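Local structure of N-glycosylase/DNA lyase (3FHF) at residues I133-A138 against K178-E183; H156-L161 against N165-I170. The protein is an archaeal DNA glycosylase/lyase of the helix-hairpin-helix superfamily, a single chain with an all-helical fold. All coordinates share one frame; numbering follows the deposited sequence.

Contact 1 of 2, residues I133-A138 against K178-E183; sequences IGYKEA and KYLEIE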
loop_
_atom_site.group_PDB
_atom_site.type_symbol
_atom_site.label_atom_id
_atom_site.label_comp_id
_atom_site.label_asym_id
_atom_site.label_seq_id
_atom_site.Cartn_x
_atom_site.Cartn_y
_atom_site.Cartn_z
ATOM N N ILE A 133 -2.911 -11.768 0.580
ATOM C CA ILE A 133 -3.077 -10.447 1.182
ATOM C C ILE A 133 -2.761 -10.458 2.671
ATOM O O ILE A 133 -3.530 -11.005 3.457
ATOM C CB ILE A 133 -4.530 -9.925 1.042
ATOM C CG1 ILE A 133 -4.914 -9.774 -0.431
ATOM C CG2 ILE A 133 -4.672 -8.590 1.786
ATOM C CD1 ILE A 133 -4.252 -8.624 -1.136
ATOM N N GLY A 134 -1.640 -9.846 3.050
ATOM C CA GLY A 134 -1.272 -9.752 4.454
ATOM C C GLY A 134 -1.605 -8.346 4.935
ATOM O O GLY A 134 -2.236 -7.580 4.192
ATOM N N TYR A 135 -1.193 -7.981 6.149
ATOM C CA TYR A 135 -1.501 -6.640 6.645
ATOM C C TYR A 135 -0.902 -5.529 5.792
ATOM O O TYR A 135 -1.522 -4.473 5.616
ATOM C CB TYR A 135 -1.075 -6.465 8.111
ATOM C CG TYR A 135 -2.174 -6.863 9.074
ATOM C CD1 TYR A 135 -2.361 -8.196 9.438
ATOM C CD2 TYR A 135 -3.098 -5.921 9.529
ATOM C CE1 TYR A 135 -3.446 -8.586 10.225
ATOM C CE2 TYR A 135 -4.191 -6.300 10.314
ATOM C CZ TYR A 135 -4.358 -7.633 10.653
ATOM O OH TYR A 135 -5.451 -8.018 11.394
ATOM N N LYS A 136 0.288 -5.759 5.251
ATOM C CA LYS A 136 0.918 -4.743 4.413
ATOM C C LYS A 136 0.134 -4.552 3.119
ATOM O O LYS A 136 -0.135 -3.415 2.724
ATOM C CB LYS A 136 2.361 -5.124 4.091
ATOM C CG LYS A 136 3.135 -4.086 3.264
ATOM C CD LYS A 136 2.754 -4.100 1.786
ATOM C CE LYS A 136 3.690 -3.226 0.962
ATOM N NZ LYS A 136 3.265 -3.161 -0.458
ATOM N N GLU A 137 -0.228 -5.656 2.464
ATOM C CA GLU A 137 -0.976 -5.589 1.213
ATOM C C GLU A 137 -2.375 -5.011 1.373
ATOM O O GLU A 137 -2.851 -4.276 0.505
ATOM C CB GLU A 137 -1.086 -6.969 0.563
ATOM C CG GLU A 137 0.229 -7.507 0.026
ATOM C CD GLU A 137 1.102 -8.140 1.099
ATOM O OE1 GLU A 137 2.274 -8.441 0.790
ATOM O OE2 GLU A 137 0.623 -8.342 2.236
ATOM N N ALA A 138 -3.030 -5.355 2.479
ATOM C CA ALA A 138 -4.371 -4.875 2.766
ATOM C C ALA A 138 -4.344 -3.365 2.999
ATOM O O ALA A 138 -5.216 -2.636 2.526
ATOM C CB ALA A 138 -4.925 -5.587 4.003
ATOM N N LYS A 178 2.046 -6.820 16.079
ATOM C CA LYS A 178 3.248 -6.051 15.780
ATOM C C LYS A 178 2.990 -4.999 14.708
ATOM O O LYS A 178 3.558 -3.909 14.745
ATOM C CB LYS A 178 4.368 -6.986 15.315
ATOM C CG LYS A 178 5.726 -6.309 15.169
ATOM C CD LYS A 178 6.212 -5.749 16.500
ATOM C CE LYS A 178 7.594 -5.116 16.368
ATOM N NZ LYS A 178 8.104 -4.591 17.674
ATOM N N TYR A 179 2.130 -5.330 13.753
ATOM C CA TYR A 179 1.829 -4.394 12.681
ATOM C C TYR A 179 1.150 -3.156 13.245
ATOM O O TYR A 179 1.553 -2.033 12.951
ATOM C CB TYR A 179 0.944 -5.059 11.620
ATOM C CG TYR A 179 0.932 -4.315 10.301
ATOM C CD1 TYR A 179 0.157 -3.168 10.128
ATOM C CD2 TYR A 179 1.730 -4.738 9.238
ATOM C CE1 TYR A 179 0.178 -2.454 8.920
ATOM C CE2 TYR A 179 1.758 -4.031 8.025
ATOM C CZ TYR A 179 0.978 -2.892 7.875
ATOM O OH TYR A 179 1.008 -2.192 6.675
ATOM N N LEU A 180 0.129 -3.362 14.072
ATOM C CA LEU A 180 -0.601 -2.251 14.675
ATOM C C LEU A 180 0.292 -1.439 15.585
ATOM O O LEU A 180 0.111 -0.231 15.726
ATOM C CB LEU A 180 -1.803 -2.759 15.481
ATOM C CG LEU A 180 -3.050 -3.194 14.709
ATOM C CD1 LEU A 180 -2.695 -4.304 13.743
ATOM C CD2 LEU A 180 -4.126 -3.650 15.691
ATOM N N GLU A 181 1.251 -2.107 16.215
ATOM C CA GLU A 181 2.173 -1.428 17.113
ATOM C C GLU A 181 3.072 -0.476 16.330
ATOM O O GLU A 181 3.238 0.685 16.703
ATOM C CB GLU A 181 3.025 -2.456 17.862
ATOM C CG GLU A 181 4.048 -1.851 18.801
ATOM C CD GLU A 181 4.873 -2.910 19.515
ATOM O OE1 GLU A 181 4.272 -3.764 20.203
ATOM O OE2 GLU A 181 6.117 -2.890 19.389
ATOM N N ILE A 182 3.654 -0.969 15.240
ATOM C CA ILE A 182 4.533 -0.137 14.424
ATOM C C ILE A 182 3.740 0.939 13.678
ATOM O O ILE A 182 4.239 2.032 13.437
ATOM C CB ILE A 182 5.335 -1.001 13.432
ATOM C CG1 ILE A 182 6.330 -1.866 14.216
ATOM C CG2 ILE A 182 6.058 -0.121 12.425
ATOM C CD1 ILE A 182 7.175 -2.760 13.363
ATOM N N GLU A 183 2.503 0.621 13.316
ATOM C CA GLU A 183 1.642 1.580 12.627
ATOM C C GLU A 183 1.395 2.804 13.523
ATOM O O GLU A 183 1.364 3.941 13.048
ATOM C CB GLU A 183 0.320 0.897 12.252
ATOM C CG GLU A 183 -0.777 1.827 11.763
ATOM C CD GLU A 183 -1.942 1.072 11.144
ATOM O OE1 GLU A 183 -1.968 0.919 9.900
ATOM O OE2 GLU A 183 -2.828 0.620 11.902
#

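Contact 2 of 2, residues H156-L161 against N165-I170; sequences HILREL and NYIDEI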
loop_
_atom_site.group_PDB
_atom_site.type_symbol
_atom_site.label_atom_id
_atom_site.label_comp_id
_atom_site.label_asym_id
_atom_site.label_seq_id
_atom_site.Cartn_x
_atom_site.Cartn_y
_atom_site.Cartn_z
ATOM N N HIS A 156 11.451 -1.530 3.624
ATOM C CA HIS A 156 12.331 -0.369 3.615
ATOM C C HIS A 156 12.078 0.526 4.822
ATOM O O HIS A 156 13.023 0.998 5.461
ATOM C CB HIS A 156 12.168 0.410 2.307
ATOM C CG HIS A 156 12.395 -0.431 1.091
ATOM N ND1 HIS A 156 13.612 -1.014 0.810
ATOM C CD2 HIS A 156 11.537 -0.876 0.141
ATOM C CE1 HIS A 156 13.493 -1.786 -0.256
ATOM N NE2 HIS A 156 12.244 -1.721 -0.680
ATOM N N ILE A 157 10.811 0.759 5.150
ATOM C CA ILE A 157 10.526 1.592 6.306
ATOM C C ILE A 157 10.968 0.845 7.565
ATOM O O ILE A 157 11.427 1.462 8.516
ATOM C CB ILE A 157 9.021 1.954 6.408
ATOM C CG1 ILE A 157 8.800 2.935 7.562
ATOM C CG2 ILE A 157 8.195 0.711 6.644
ATOM C CD1 ILE A 157 9.580 4.225 7.433
ATOM N N LEU A 158 10.843 -0.484 7.565
ATOM C CA LEU A 158 11.255 -1.265 8.731
ATOM C C LEU A 158 12.750 -1.096 8.966
ATOM O O LEU A 158 13.197 -0.971 10.105
ATOM C CB LEU A 158 10.903 -2.750 8.560
ATOM C CG LEU A 158 9.411 -3.080 8.660
ATOM C CD1 LEU A 158 9.184 -4.565 8.408
ATOM C CD2 LEU A 158 8.893 -2.676 10.034
ATOM N N ARG A 159 13.530 -1.082 7.893
ATOM C CA ARG A 159 14.964 -0.900 8.044
ATOM C C ARG A 159 15.278 0.502 8.555
ATOM O O ARG A 159 16.153 0.675 9.403
ATOM C CB ARG A 159 15.693 -1.126 6.720
ATOM C CG ARG A 159 17.176 -0.773 6.790
ATOM C CD ARG A 159 17.937 -1.284 5.581
ATOM N NE ARG A 159 18.029 -2.744 5.572
ATOM C CZ ARG A 159 18.803 -3.458 6.387
ATOM N NH1 ARG A 159 19.568 -2.857 7.292
ATOM N NH2 ARG A 159 18.816 -4.783 6.292
ATOM N N GLU A 160 14.568 1.501 8.040
ATOM C CA GLU A 160 14.809 2.875 8.464
ATOM C C GLU A 160 14.439 3.041 9.931
ATOM O O GLU A 160 15.175 3.674 10.689
ATOM C CB GLU A 160 14.026 3.851 7.569
ATOM C CG GLU A 160 14.315 3.623 6.084
ATOM C CD GLU A 160 13.635 4.616 5.154
ATOM O OE1 GLU A 160 12.504 5.055 5.450
ATOM O OE2 GLU A 160 14.236 4.940 4.107
ATOM N N LEU A 161 13.315 2.450 10.334
ATOM C CA LEU A 161 12.862 2.521 11.722
ATOM C C LEU A 161 13.872 1.851 12.655
ATOM O O LEU A 161 14.191 2.372 13.726
ATOM C CB LEU A 161 11.492 1.844 11.870
ATOM C CG LEU A 161 10.274 2.612 11.319
ATOM C CD1 LEU A 161 9.058 1.711 11.283
ATOM C CD2 LEU A 161 9.999 3.831 12.184
ATOM N N ASN A 165 16.604 3.675 15.433
ATOM C CA ASN A 165 16.151 3.285 16.767
ATOM C C ASN A 165 14.696 3.489 17.186
ATOM O O ASN A 165 14.430 3.755 18.360
ATOM C CB ASN A 165 17.057 3.950 17.803
ATOM C CG ASN A 165 18.525 3.695 17.531
ATOM O OD1 ASN A 165 18.990 2.561 17.611
ATOM N ND2 ASN A 165 19.257 4.748 17.195
ATOM N N TYR A 166 13.754 3.357 16.259
ATOM C CA TYR A 166 12.343 3.494 16.614
ATOM C C TYR A 166 11.827 2.118 17.019
ATOM O O TYR A 166 10.808 2.001 17.695
ATOM C CB TYR A 166 11.512 4.023 15.443
ATOM C CG TYR A 166 11.794 5.459 15.067
ATOM C CD1 TYR A 166 12.837 5.784 14.202
ATOM C CD2 TYR A 166 10.998 6.496 15.558
ATOM C CE1 TYR A 166 13.078 7.106 13.825
ATOM C CE2 TYR A 166 11.235 7.821 15.191
ATOM C CZ TYR A 166 12.273 8.118 14.324
ATOM O OH TYR A 166 12.507 9.421 13.951
ATOM N N ILE A 167 12.531 1.077 16.579
ATOM C CA ILE A 167 12.190 -0.305 16.917
ATOM C C ILE A 167 13.502 -1.033 17.199
ATOM O O ILE A 167 14.537 -0.700 16.621
ATOM C CB ILE A 167 11.425 -1.031 15.770
ATOM C CG1 ILE A 167 12.269 -1.067 14.492
ATOM C CG2 ILE A 167 10.108 -0.333 15.505
ATOM C CD1 ILE A 167 11.570 -1.756 13.331
ATOM N N ASP A 168 13.459 -2.019 18.089
ATOM C CA ASP A 168 14.656 -2.769 18.469
ATOM C C ASP A 168 15.273 -3.699 17.432
ATOM O O ASP A 168 16.492 -3.869 17.397
ATOM C CB ASP A 168 14.387 -3.581 19.736
ATOM C CG ASP A 168 14.741 -2.821 20.993
ATOM O OD1 ASP A 168 15.773 -2.112 20.987
ATOM O OD2 ASP A 168 14.000 -2.943 21.991
ATOM N N GLU A 169 14.448 -4.311 16.595
ATOM C CA GLU A 169 14.969 -5.233 15.596
ATOM C C GLU A 169 14.053 -5.307 14.389
ATOM O O GLU A 169 12.858 -5.027 14.489
ATOM C CB GLU A 169 15.088 -6.643 16.194
ATOM C CG GLU A 169 15.902 -6.741 17.478
ATOM C CD GLU A 169 17.395 -6.577 17.250
ATOM O OE1 GLU A 169 18.138 -6.469 18.250
ATOM O OE2 GLU A 169 17.828 -6.562 16.077
ATOM N N ILE A 170 14.619 -5.666 13.242
ATOM C CA ILE A 170 13.828 -5.804 12.028
ATOM C C ILE A 170 12.991 -7.062 12.249
ATOM O O ILE A 170 13.524 -8.167 12.322
ATOM C CB ILE A 170 14.732 -5.975 10.789
ATOM C CG1 ILE A 170 15.575 -4.712 10.589
ATOM C CG2 ILE A 170 13.882 -6.251 9.556
ATOM C CD1 ILE A 170 16.573 -4.803 9.450
#

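Contact 1 of 2, residues I133-A138 against K178-E183
Y135 and Y179 join the second helix of the helix-hairpin-helix motif, 135-144, to helix 176-192. The pair is asymmetric: the CB of Y135, rather than its ring, sits over a face of the Y179 ring. Y135 CB lies 3.6 Å from the Y179 ring centroid, and its direction is 18° off the ring normal, which meets the criteria for a CH-pi contact. The point of contact is offset toward the rim, with Y135 CB nearest Y179 CD2 at 3.5 Å. The centroids of the Y135 and Y179 rings are 5.6 Å apart, with their planes inclined at 39°.

Y179 reaches across because its CG is anti to the backbone N (chi1 -163°), and its hydroxyl ends up beside the first turn of helix 135-144, with Y179 OH 3.4 Å from K136 CA. The hydroxyl is held by hydrogen bonds with A151 O and I153 N, which probably help to hold the Y179 ring against Y135 CB. Further out, Y135 CE2 meets L180 CD1 at 4.2 Å, while Y135 OH bonds to R176. The Y135 side chain also packs on R123 and V127 of helix 119-129, the first helix of the motif. At the hairpin end, where G134 is the N-cap, G134 N donates to E137 OE2 over 2.8 Å, approaching from above the carboxylate plane.

Contact 2 of 2, residues H156-L161 against N165-I170
I167 takes a chi1 of 60°, which wedges CG1 between its own backbone N and carbonyl carbon, and the extended chain beyond carries CD1 toward the helix, 3.9 Å from L161 CB. L161 has its CG anti to the carbonyl carbon (chi1 -74°), from where the CD2 branch reaches the start of the Y166 side chain, with L161 CD2 3.6 Å from Y166 CB. These two side chains cross at about a right angle.

The backbone explains the pairing. Helix 155-163 ends in a Schellman motif whose C-prime residue is N165, at positive phi. The defining bond runs from Y166 N to L161 O, 2.8 Å long, with an N-H...O angle of 163°; the second links N165 N to Y162 O. L161 O also lies near the plane of the Y166 ring, 3.7 Å from Y166 CD1. Reversal of the chain brings I167 back along the helix: its CD1 is 3.7 Å from L158 O and meets L158 CD2 at 4.3 Å.

At the outer edge, I170 CD1 lies over one face of the R159 guanidinium, but I170 is modelled in two conformers, so this contact is less certain. R159 NH1 forms a salt bridge with E163 OE2; Y166 OH is hydrogen-bonded to ND1 of H7, in what is evidently the N-terminal histidine tag, so that bond is probably not native.

The L161-Y166 contact is the apolar partner of the Schellman bond, so a single residue supplies both a carbonyl to the returning chain and a methyl to its side chain. The helix end and L161-Y166 packing are thus probably linked.

How the contacts relate
The centres of the two contacts lie about 14 Å apart, and contact 2 is nested within the chain loop that contact 1 closes. Helices 135-144, 155-163 and 176-192 follow one another in sequence: contact 1 joins the first to the third, while contact 2 ends the second and turns the chain toward the third. They meet through I182, on helix 176-192, whose CG2 is 3.7 Å from L161 CD1 and whose CD1 also packs on L158 CD2. Helix 176-192 therefore packs Y179 on helix 135-144 and I182 on helix 155-163, so it forms part of contact 1 and borders contact 2, all within the glycosylase family region.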